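Local structure of bifunctional endo-1,4-beta-xylanase A (Neocallimastix patriciarum, 2VG9) at residues G103-I115 with H177-L191. The protein is a family 11 endo-1,4-beta-xylanase with a beta jelly-roll fold that probably hydrolyses internal beta-1,4 linkages of the xylan backbone. Residues are numbered along the deposited sequence; the frame is centred on the assembly and turned at random.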
ATOM      1  N   GLY A 103       6.447  -2.945 -21.659  1.00 29.47           N
ATOM      2  CA  GLY A 103       7.272  -2.223 -22.632  1.00 30.03           C
ATOM      3  C   GLY A 103       8.720  -2.003 -22.241  1.00 30.87           C
ATOM      4  O   GLY A 103       9.460  -1.316 -22.961  1.00 31.52           O
ATOM      5  N   LEU A 104       9.145  -2.572 -21.117  1.00 30.98           N
ATOM      6  CA  LEU A 104      10.466  -2.237 -20.574  1.00 31.50           C
ATOM      7  C   LEU A 104      11.361  -3.449 -20.504  1.00 32.90           C
ATOM      8  O   LEU A 104      10.902  -4.569 -20.192  1.00 34.17           O
ATOM      9  CB  LEU A 104      10.371  -1.580 -19.188  1.00 30.95           C
ATOM     10  CG  LEU A 104       9.632  -0.248 -18.984  1.00 28.71           C
ATOM     11  CD1 LEU A 104       9.743   0.163 -17.535  1.00 23.43           C
ATOM     12  CD2 LEU A 104      10.169   0.871 -19.894  1.00 26.95           C
ATOM     13  N   ASN A 105      12.646  -3.234 -20.781  1.00 33.56           N
ATOM     14  CA  ASN A 105      13.585  -4.358 -20.903  1.00 33.68           C
ATOM     15  C   ASN A 105      14.451  -4.651 -19.705  1.00 32.34           C
ATOM     16  O   ASN A 105      15.170  -3.779 -19.229  1.00 33.57           O
ATOM     17  CB  ASN A 105      14.446  -4.191 -22.153  1.00 34.72           C
ATOM     18  CG  ASN A 105      13.958  -5.041 -23.276  1.00 36.89           C
ATOM     19  OD1 ASN A 105      14.145  -6.260 -23.263  1.00 41.65           O
ATOM     20  ND2 ASN A 105      13.294  -4.419 -24.245  1.00 40.85           N
ATOM     21  N   GLY A 106      14.392  -5.889 -19.222  1.00 31.21           N
ATOM     22  CA  GLY A 106      15.227  -6.296 -18.082  1.00 29.54           C
ATOM     23  C   GLY A 106      14.883  -5.592 -16.772  1.00 28.28           C
ATOM     24  O   GLY A 106      15.750  -5.455 -15.871  1.00 28.27           O
ATOM     25  N   VAL A 107      13.627  -5.135 -16.687  1.00 25.97           N
ATOM     26  CA  VAL A 107      13.062  -4.494 -15.496  1.00 23.67           C
ATOM     27  C   VAL A 107      11.948  -5.377 -14.930  1.00 21.90           C
ATOM     28  O   VAL A 107      11.062  -5.785 -15.658  1.00 22.09           O
ATOM     29  CB  VAL A 107      12.412  -3.122 -15.842  1.00 24.09           C
ATOM     30  CG1 VAL A 107      11.868  -2.436 -14.575  1.00 22.83           C
ATOM     31  CG2 VAL A 107      13.369  -2.215 -16.614  1.00 24.60           C
ATOM     32  N   PRO A 108      11.947  -5.627 -13.608  1.00 20.44           N
ATOM     33  CA  PRO A 108      10.836  -6.417 -13.063  1.00 19.47           C
ATOM     34  C   PRO A 108       9.543  -5.615 -12.802  1.00 18.57           C
ATOM     35  O   PRO A 108       9.569  -4.377 -12.652  1.00 18.15           O
ATOM     36  CB  PRO A 108      11.415  -6.975 -11.754  1.00 19.18           C
ATOM     37  CG  PRO A 108      12.413  -5.943 -11.326  1.00 19.98           C
ATOM     38  CD  PRO A 108      12.904  -5.230 -12.566  1.00 20.46           C
ATOM     39  N   LEU A 109       8.430  -6.336 -12.750  1.00 17.10           N
ATOM     40  CA  LEU A 109       7.155  -5.798 -12.315  1.00 16.98           C
ATOM     41  C   LEU A 109       7.245  -5.752 -10.794  1.00 16.32           C
ATOM     42  O   LEU A 109       7.639  -6.746 -10.182  1.00 16.59           O
ATOM     43  CB  LEU A 109       6.044  -6.762 -12.743  1.00 17.31           C
ATOM     44  CG  LEU A 109       4.541  -6.456 -12.901  1.00 18.29           C
ATOM     45  CD1 LEU A 109       3.659  -7.415 -12.141  1.00 19.64           C
ATOM     46  CD2 LEU A 109       4.093  -4.997 -12.725  1.00 19.25           C
ATOM     47  N   VAL A 110       6.910  -4.615 -10.176  1.00 14.86           N
ATOM     48  CA  VAL A 110       7.126  -4.455  -8.717  1.00 13.90           C
ATOM     49  C   VAL A 110       5.840  -3.991  -8.052  1.00 13.07           C
ATOM     50  O   VAL A 110       5.195  -3.075  -8.551  1.00 12.51           O
ATOM     51  CB  VAL A 110       8.262  -3.429  -8.419  1.00 13.49           C
ATOM     52  CG1 VAL A 110       8.319  -3.042  -6.935  1.00 13.20           C
ATOM     53  CG2 VAL A 110       9.604  -3.958  -8.912  1.00 14.55           C
ATOM     54  N   GLU A 111       5.471  -4.644  -6.941  1.00 12.15           N
ATOM     55  CA  GLU A 111       4.465  -4.144  -5.993  1.00 11.76           C
ATOM     56  C   GLU A 111       5.275  -3.683  -4.774  1.00 11.13           C
ATOM     57  O   GLU A 111       6.109  -4.432  -4.258  1.00 11.74           O
ATOM     58  CB  GLU A 111       3.509  -5.270  -5.612  1.00 12.30           C
ATOM     59  CG  GLU A 111       2.370  -4.919  -4.659  1.00 12.09           C
ATOM     60  CD  GLU A 111       1.476  -6.129  -4.417  1.00 13.39           C
ATOM     61  OE1 GLU A 111       0.240  -5.974  -4.403  1.00 16.52           O
ATOM     62  OE2 GLU A 111       2.015  -7.257  -4.260  1.00 14.39           O
ATOM     63  N   TYR A 112       5.082  -2.442  -4.342  1.00  9.41           N
ATOM     64  CA  TYR A 112       5.923  -1.866  -3.285  1.00  9.33           C
ATOM     65  C   TYR A 112       5.063  -1.442  -2.069  1.00  9.04           C
ATOM     66  O   TYR A 112       3.857  -1.145  -2.205  1.00  7.78           O
ATOM     67  CB  TYR A 112       6.770  -0.698  -3.835  1.00  7.97           C
ATOM     68  CG  TYR A 112       5.976   0.571  -4.138  1.00  8.21           C
ATOM     69  CD1 TYR A 112       5.583   1.430  -3.089  1.00  8.15           C
ATOM     70  CD2 TYR A 112       5.614   0.914  -5.456  1.00  6.87           C
ATOM     71  CE1 TYR A 112       4.851   2.595  -3.322  1.00  7.08           C
ATOM     72  CE2 TYR A 112       4.879   2.141  -5.731  1.00  6.93           C
ATOM     73  CZ  TYR A 112       4.504   2.954  -4.634  1.00  9.32           C
ATOM     74  OH  TYR A 112       3.805   4.130  -4.783  1.00  6.34           O
ATOM     75  N   TYR A 113       5.685  -1.480  -0.892  1.00  9.62           N
ATOM     76  CA  TYR A 113       5.049  -1.193   0.386  1.00  9.86           C
ATOM     77  C   TYR A 113       5.989  -0.318   1.204  1.00 10.04           C
ATOM     78  O   TYR A 113       7.175  -0.642   1.395  1.00 10.21           O
ATOM     79  CB  TYR A 113       4.818  -2.473   1.187  1.00 11.44           C
ATOM     80  CG  TYR A 113       3.941  -3.478   0.525  1.00 11.95           C
ATOM     81  CD1 TYR A 113       2.592  -3.595   0.856  1.00 12.15           C
ATOM     82  CD2 TYR A 113       4.476  -4.356  -0.413  1.00 13.78           C
ATOM     83  CE1 TYR A 113       1.784  -4.545   0.218  1.00 12.23           C
ATOM     84  CE2 TYR A 113       3.699  -5.282  -1.045  1.00 14.23           C
ATOM     85  CZ  TYR A 113       2.366  -5.381  -0.729  1.00 12.42           C
ATOM     86  OH  TYR A 113       1.645  -6.348  -1.389  1.00 15.30           O
ATOM     87  N   ILE A 114       5.470   0.792   1.702  1.00  8.91           N
ATOM     88  CA  ILE A 114       6.215   1.537   2.697  1.00  9.42           C
ATOM     89  C   ILE A 114       5.367   1.445   3.956  1.00 10.61           C
ATOM     90  O   ILE A 114       4.352   2.148   4.089  1.00  8.69           O
ATOM     91  CB  ILE A 114       6.463   3.011   2.283  1.00  9.66           C
ATOM     92  CG1 ILE A 114       7.291   3.067   0.980  1.00  8.77           C
ATOM     93  CG2 ILE A 114       7.195   3.773   3.393  1.00  7.41           C
ATOM     94  CD1 ILE A 114       7.212   4.422   0.308  1.00 11.17           C
ATOM     95  N   ILE A 115       5.764   0.540   4.858  1.00 10.43           N
ATOM     96  CA  ILE A 115       4.867   0.162   5.951  1.00  9.58           C
ATOM     97  C   ILE A 115       5.142   1.002   7.175  1.00  9.87           C
ATOM     98  O   ILE A 115       6.215   0.911   7.774  1.00  8.76           O
ATOM     99  CB  ILE A 115       4.946  -1.351   6.281  1.00 10.32           C
ATOM    100  CG1 ILE A 115       4.777  -2.186   5.001  1.00 10.02           C
ATOM    101  CG2 ILE A 115       3.941  -1.726   7.372  1.00  8.04           C
ATOM    102  CD1 ILE A 115       4.838  -3.712   5.210  1.00 10.64           C
ATOM    103  N   HIS A 177      12.405   6.791  -0.637  1.00 10.62           N
ATOM    104  CA  HIS A 177      12.289   5.335  -0.605  1.00  9.20           C
ATOM    105  C   HIS A 177      12.624   4.772  -1.969  1.00  9.37           C
ATOM    106  O   HIS A 177      13.412   3.835  -2.060  1.00  7.34           O
ATOM    107  CB  HIS A 177      10.893   4.897  -0.154  1.00  8.64           C
ATOM    108  CG  HIS A 177      10.641   5.147   1.306  1.00 11.53           C
ATOM    109  ND1 HIS A 177      10.157   6.350   1.788  1.00 13.21           N
ATOM    110  CD2 HIS A 177      10.861   4.373   2.390  1.00  5.59           C
ATOM    111  CE1 HIS A 177      10.063   6.290   3.108  1.00  7.79           C
ATOM    112  NE2 HIS A 177      10.493   5.108   3.493  1.00  9.38           N
ATOM    113  N   PHE A 178      12.071   5.361  -3.037  1.00  9.12           N
ATOM    114  CA  PHE A 178      12.407   4.864  -4.402  1.00  9.89           C
ATOM    115  C   PHE A 178      13.920   4.955  -4.648  1.00 10.95           C
ATOM    116  O   PHE A 178      14.510   4.027  -5.226  1.00 12.26           O
ATOM    117  CB  PHE A 178      11.650   5.616  -5.518  1.00  9.83           C
ATOM    118  CG  PHE A 178      10.129   5.525  -5.436  1.00  9.63           C
ATOM    119  CD1 PHE A 178       9.499   4.592  -4.598  1.00  9.44           C
ATOM    120  CD2 PHE A 178       9.331   6.359  -6.241  1.00  9.89           C
ATOM    121  CE1 PHE A 178       8.079   4.511  -4.531  1.00  9.61           C
ATOM    122  CE2 PHE A 178       7.935   6.280  -6.196  1.00  6.79           C
ATOM    123  CZ  PHE A 178       7.313   5.337  -5.361  1.00  8.98           C
ATOM    124  N   LYS A 179      14.536   6.061  -4.230  1.00 11.53           N
ATOM    125  CA  LYS A 179      15.993   6.291  -4.416  1.00 13.44           C
ATOM    126  C   LYS A 179      16.824   5.257  -3.669  1.00 12.64           C
ATOM    127  O   LYS A 179      17.771   4.687  -4.229  1.00 13.17           O
ATOM    128  CB  LYS A 179      16.415   7.679  -3.924  1.00 12.86           C
ATOM    129  CG  LYS A 179      16.187   8.816  -4.908  1.00 16.59           C
ATOM    130  CD  LYS A 179      16.626  10.164  -4.269  1.00 16.90           C
ATOM    131  CE  LYS A 179      15.685  11.316  -4.684  1.00 23.79           C
ATOM    132  NZ  LYS A 179      16.382  12.663  -4.729  1.00 27.22           N
ATOM    133  N   GLU A 180      16.451   5.006  -2.412  1.00 12.35           N
ATOM    134  CA  GLU A 180      17.068   3.946  -1.604  1.00 12.58           C
ATOM    135  C   GLU A 180      16.975   2.582  -2.230  1.00 12.97           C
ATOM    136  O   GLU A 180      17.963   1.833  -2.182  1.00 13.50           O
ATOM    137  CB  GLU A 180      16.526   3.916  -0.160  1.00 12.38           C
ATOM    138  CG  GLU A 180      16.998   5.118   0.694  1.00 15.43           C
ATOM    139  CD  GLU A 180      18.498   5.091   1.071  1.00 21.15           C
ATOM    140  OE1 GLU A 180      19.214   4.115   0.783  1.00 20.60           O
ATOM    141  OE2 GLU A 180      18.973   6.068   1.678  1.00 26.19           O
ATOM    142  N   TRP A 181      15.812   2.222  -2.799  1.00 11.50           N
ATOM    143  CA  TRP A 181      15.694   0.927  -3.484  1.00 12.10           C
ATOM    144  C   TRP A 181      16.564   0.866  -4.749  1.00 13.36           C
ATOM    145  O   TRP A 181      17.237  -0.149  -5.035  1.00 13.76           O
ATOM    146  CB  TRP A 181      14.234   0.612  -3.800  1.00 11.50           C
ATOM    147  CG  TRP A 181      13.299   0.583  -2.587  1.00 11.78           C
ATOM    148  CD1 TRP A 181      13.620   0.335  -1.263  1.00 12.64           C
ATOM    149  CD2 TRP A 181      11.880   0.820  -2.612  1.00 10.08           C
ATOM    150  NE1 TRP A 181      12.477   0.419  -0.478  1.00 13.09           N
ATOM    151  CE2 TRP A 181      11.405   0.708  -1.289  1.00 10.14           C
ATOM    152  CE3 TRP A 181      10.970   1.133  -3.633  1.00  9.03           C
ATOM    153  CZ2 TRP A 181      10.060   0.900  -0.962  1.00 10.68           C
ATOM    154  CZ3 TRP A 181       9.642   1.309  -3.307  1.00 10.28           C
ATOM    155  CH2 TRP A 181       9.203   1.216  -1.984  1.00 11.62           C
ATOM    156  N   ALA A 182      16.556   1.970  -5.500  1.00 14.03           N
ATOM    157  CA  ALA A 182      17.400   2.136  -6.674  1.00 15.18           C
ATOM    158  C   ALA A 182      18.885   1.959  -6.320  1.00 15.20           C
ATOM    159  O   ALA A 182      19.611   1.286  -7.047  1.00 16.63           O
ATOM    160  CB  ALA A 182      17.136   3.495  -7.316  1.00 15.32           C
ATOM    161  N   LYS A 183      19.300   2.502  -5.175  1.00 15.92           N
ATOM    162  CA  LYS A 183      20.683   2.421  -4.696  1.00 16.93           C
ATOM    163  C   LYS A 183      21.144   0.987  -4.455  1.00 16.28           C
ATOM    164  O   LYS A 183      22.344   0.755  -4.390  1.00 15.26           O
ATOM    165  CB  LYS A 183      20.855   3.166  -3.383  1.00 17.32           C
ATOM    166  CG  LYS A 183      21.465   4.526  -3.473  1.00 22.11           C
ATOM    167  CD  LYS A 183      21.358   5.200  -2.112  1.00 27.03           C
ATOM    168  CE  LYS A 183      22.231   6.426  -2.024  1.00 33.21           C
ATOM    169  NZ  LYS A 183      21.704   7.555  -2.843  1.00 36.48           N
ATOM    170  N   GLN A 184      20.192   0.067  -4.255  1.00 15.47           N
ATOM    171  CA  GLN A 184      20.490  -1.350  -4.011  1.00 16.23           C
ATOM    172  C   GLN A 184      20.764  -2.097  -5.286  1.00 16.98           C
ATOM    173  O   GLN A 184      21.208  -3.261  -5.267  1.00 17.66           O
ATOM    174  CB  GLN A 184      19.347  -2.053  -3.258  1.00 16.51           C
ATOM    175  CG  GLN A 184      18.880  -1.357  -1.949  1.00 15.05           C
ATOM    176  CD  GLN A 184      20.050  -0.928  -1.045  1.00 19.27           C
ATOM    177  OE1 GLN A 184      20.230   0.279  -0.733  1.00 19.75           O
ATOM    178  NE2 GLN A 184      20.844  -1.900  -0.627  1.00 15.00           N
ATOM    179  N   GLY A 185      20.493  -1.434  -6.399  1.00 16.84           N
ATOM    180  CA  GLY A 185      20.620  -2.056  -7.685  1.00 16.95           C
ATOM    181  C   GLY A 185      19.332  -2.664  -8.164  1.00 16.51           C
ATOM    182  O   GLY A 185      19.340  -3.347  -9.167  1.00 17.52           O
ATOM    183  N   TRP A 186      18.223  -2.444  -7.453  1.00 15.66           N
ATOM    184  CA  TRP A 186      16.965  -3.043  -7.861  1.00 15.35           C
ATOM    185  C   TRP A 186      16.374  -2.308  -9.048  1.00 15.54           C
ATOM    186  O   TRP A 186      16.436  -1.081  -9.113  1.00 15.82           O
ATOM    187  CB  TRP A 186      15.947  -3.079  -6.713  1.00 14.76           C
ATOM    188  CG  TRP A 186      16.494  -3.668  -5.425  1.00 13.81           C
ATOM    189  CD1 TRP A 186      17.577  -4.484  -5.286  1.00 14.32           C
ATOM    190  CD2 TRP A 186      15.929  -3.524  -4.123  1.00 12.58           C
ATOM    191  NE1 TRP A 186      17.735  -4.834  -3.968  1.00 15.74           N
ATOM    192  CE2 TRP A 186      16.744  -4.239  -3.229  1.00 12.16           C
ATOM    193  CE3 TRP A 186      14.817  -2.835  -3.625  1.00 12.79           C
ATOM    194  CZ2 TRP A 186      16.482  -4.297  -1.858  1.00 14.12           C
ATOM    195  CZ3 TRP A 186      14.558  -2.885  -2.258  1.00 14.97           C
ATOM    196  CH2 TRP A 186      15.398  -3.589  -1.387  1.00 13.00           C
ATOM    197  N   GLY A 187      15.809  -3.063  -9.985  1.00 15.05           N
ATOM    198  CA  GLY A 187      15.195  -2.478 -11.185  1.00 14.81           C
ATOM    199  C   GLY A 187      13.910  -1.701 -10.875  1.00 14.87           C
ATOM    200  O   GLY A 187      13.079  -2.180 -10.086  1.00 13.29           O
ATOM    201  N   ILE A 188      13.770  -0.522 -11.505  1.00 13.78           N
ATOM    202  CA  ILE A 188      12.679   0.434 -11.257  1.00 14.65           C
ATOM    203  C   ILE A 188      11.928   0.765 -12.541  1.00 13.65           C
ATOM    204  O   ILE A 188      12.482   1.424 -13.425  1.00 12.67           O
ATOM    205  CB  ILE A 188      13.214   1.789 -10.677  1.00 15.53           C
ATOM    206  CG1 ILE A 188      14.150   1.571  -9.462  1.00 18.39           C
ATOM    207  CG2 ILE A 188      12.037   2.780 -10.396  1.00 15.45           C
ATOM    208  CD1 ILE A 188      13.440   1.102  -8.152  1.00 16.91           C
ATOM    209  N   GLY A 189      10.687   0.283 -12.634  1.00 12.15           N
ATOM    210  CA  GLY A 189       9.827   0.520 -13.798  1.00 12.68           C
ATOM    211  C   GLY A 189       9.037   1.816 -13.700  1.00 11.72           C
ATOM    212  O   GLY A 189       9.403   2.716 -12.953  1.00 11.55           O
ATOM    213  N   ASN A 190       7.956   1.911 -14.461  1.00 12.44           N
ATOM    214  CA  ASN A 190       7.195   3.177 -14.552  1.00 12.83           C
ATOM    215  C   ASN A 190       6.195   3.275 -13.392  1.00 11.72           C
ATOM    216  O   ASN A 190       5.559   2.290 -13.039  1.00 11.47           O
ATOM    217  CB  ASN A 190       6.444   3.259 -15.877  1.00 11.24           C
ATOM    218  CG  ASN A 190       7.369   3.383 -17.093  1.00 14.61           C
ATOM    219  OD1 ASN A 190       8.436   3.999 -17.030  1.00 13.96           O
ATOM    220  ND2 ASN A 190       6.932   2.815 -18.221  1.00 13.50           N
ATOM    221  N   LEU A 191       6.042   4.460 -12.817  1.00 11.35           N
ATOM    222  CA  LEU A 191       5.188   4.585 -11.638  1.00 11.04           C
ATOM    223  C   LEU A 191       3.683   4.439 -11.958  1.00 11.78           C
ATOM    224  O   LEU A 191       3.107   5.252 -12.667  1.00 13.49           O
ATOM    225  CB  LEU A 191       5.490   5.890 -10.902  1.00 10.13           C
ATOM    226  CG  LEU A 191       4.758   6.106  -9.568  1.00  9.22           C
ATOM    227  CD1 LEU A 191       5.059   4.944  -8.520  1.00  3.05           C
ATOM    228  CD2 LEU A 191       5.198   7.481  -9.060  1.00  5.92           C
TER
HETATM  229  O   HOH W   1      10.347  -2.180 -11.323  1.00 16.08           O
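A single water joins Pro108, Gly187 and Gly189: it donates to Pro108 O (2.7 Å) and Gly187 O and accepts from Gly189 N at 2.8 Å, bridging backbones that share no direct hydrogen bond here. Beside it, with CG1 anti to the backbone N (chi1 -178°), Val107 puts this methyl 3.5 Å from Gly189 N. Gly187 CA comes to 3.8 Å from Pro108 CD, where a beta carbon would clash. Further along, Tyr112 takes the edge of Phe178 against one ring face, an edge-to-face pair with planes at 75° and centroids 5.2 Å apart. Trp181 drives the far end of its six-membered ring against the base of Tyr112, CZ3 reaching CB at 3.5 Å, while Tyr112 OH is hydrogen-bonded to Glu193 O. An alanine in place of Tyr112 would probably take away the ring face that Phe178 CZ and CE1 meet, and leave Glu193 O without this hydroxyl donor. Ile114 lays CG2 over the His177 ring as a CH-pi contact, 3.8 Å from the centroid. Helix 174-182 packs across strand 110-115, which runs between strands 89-100 and 153-163 of the curved jelly-roll sheet; Phe99 adds another ring to the aromatic cluster, and Tyr137 of strand 135-145 meets His177 edge-to-face.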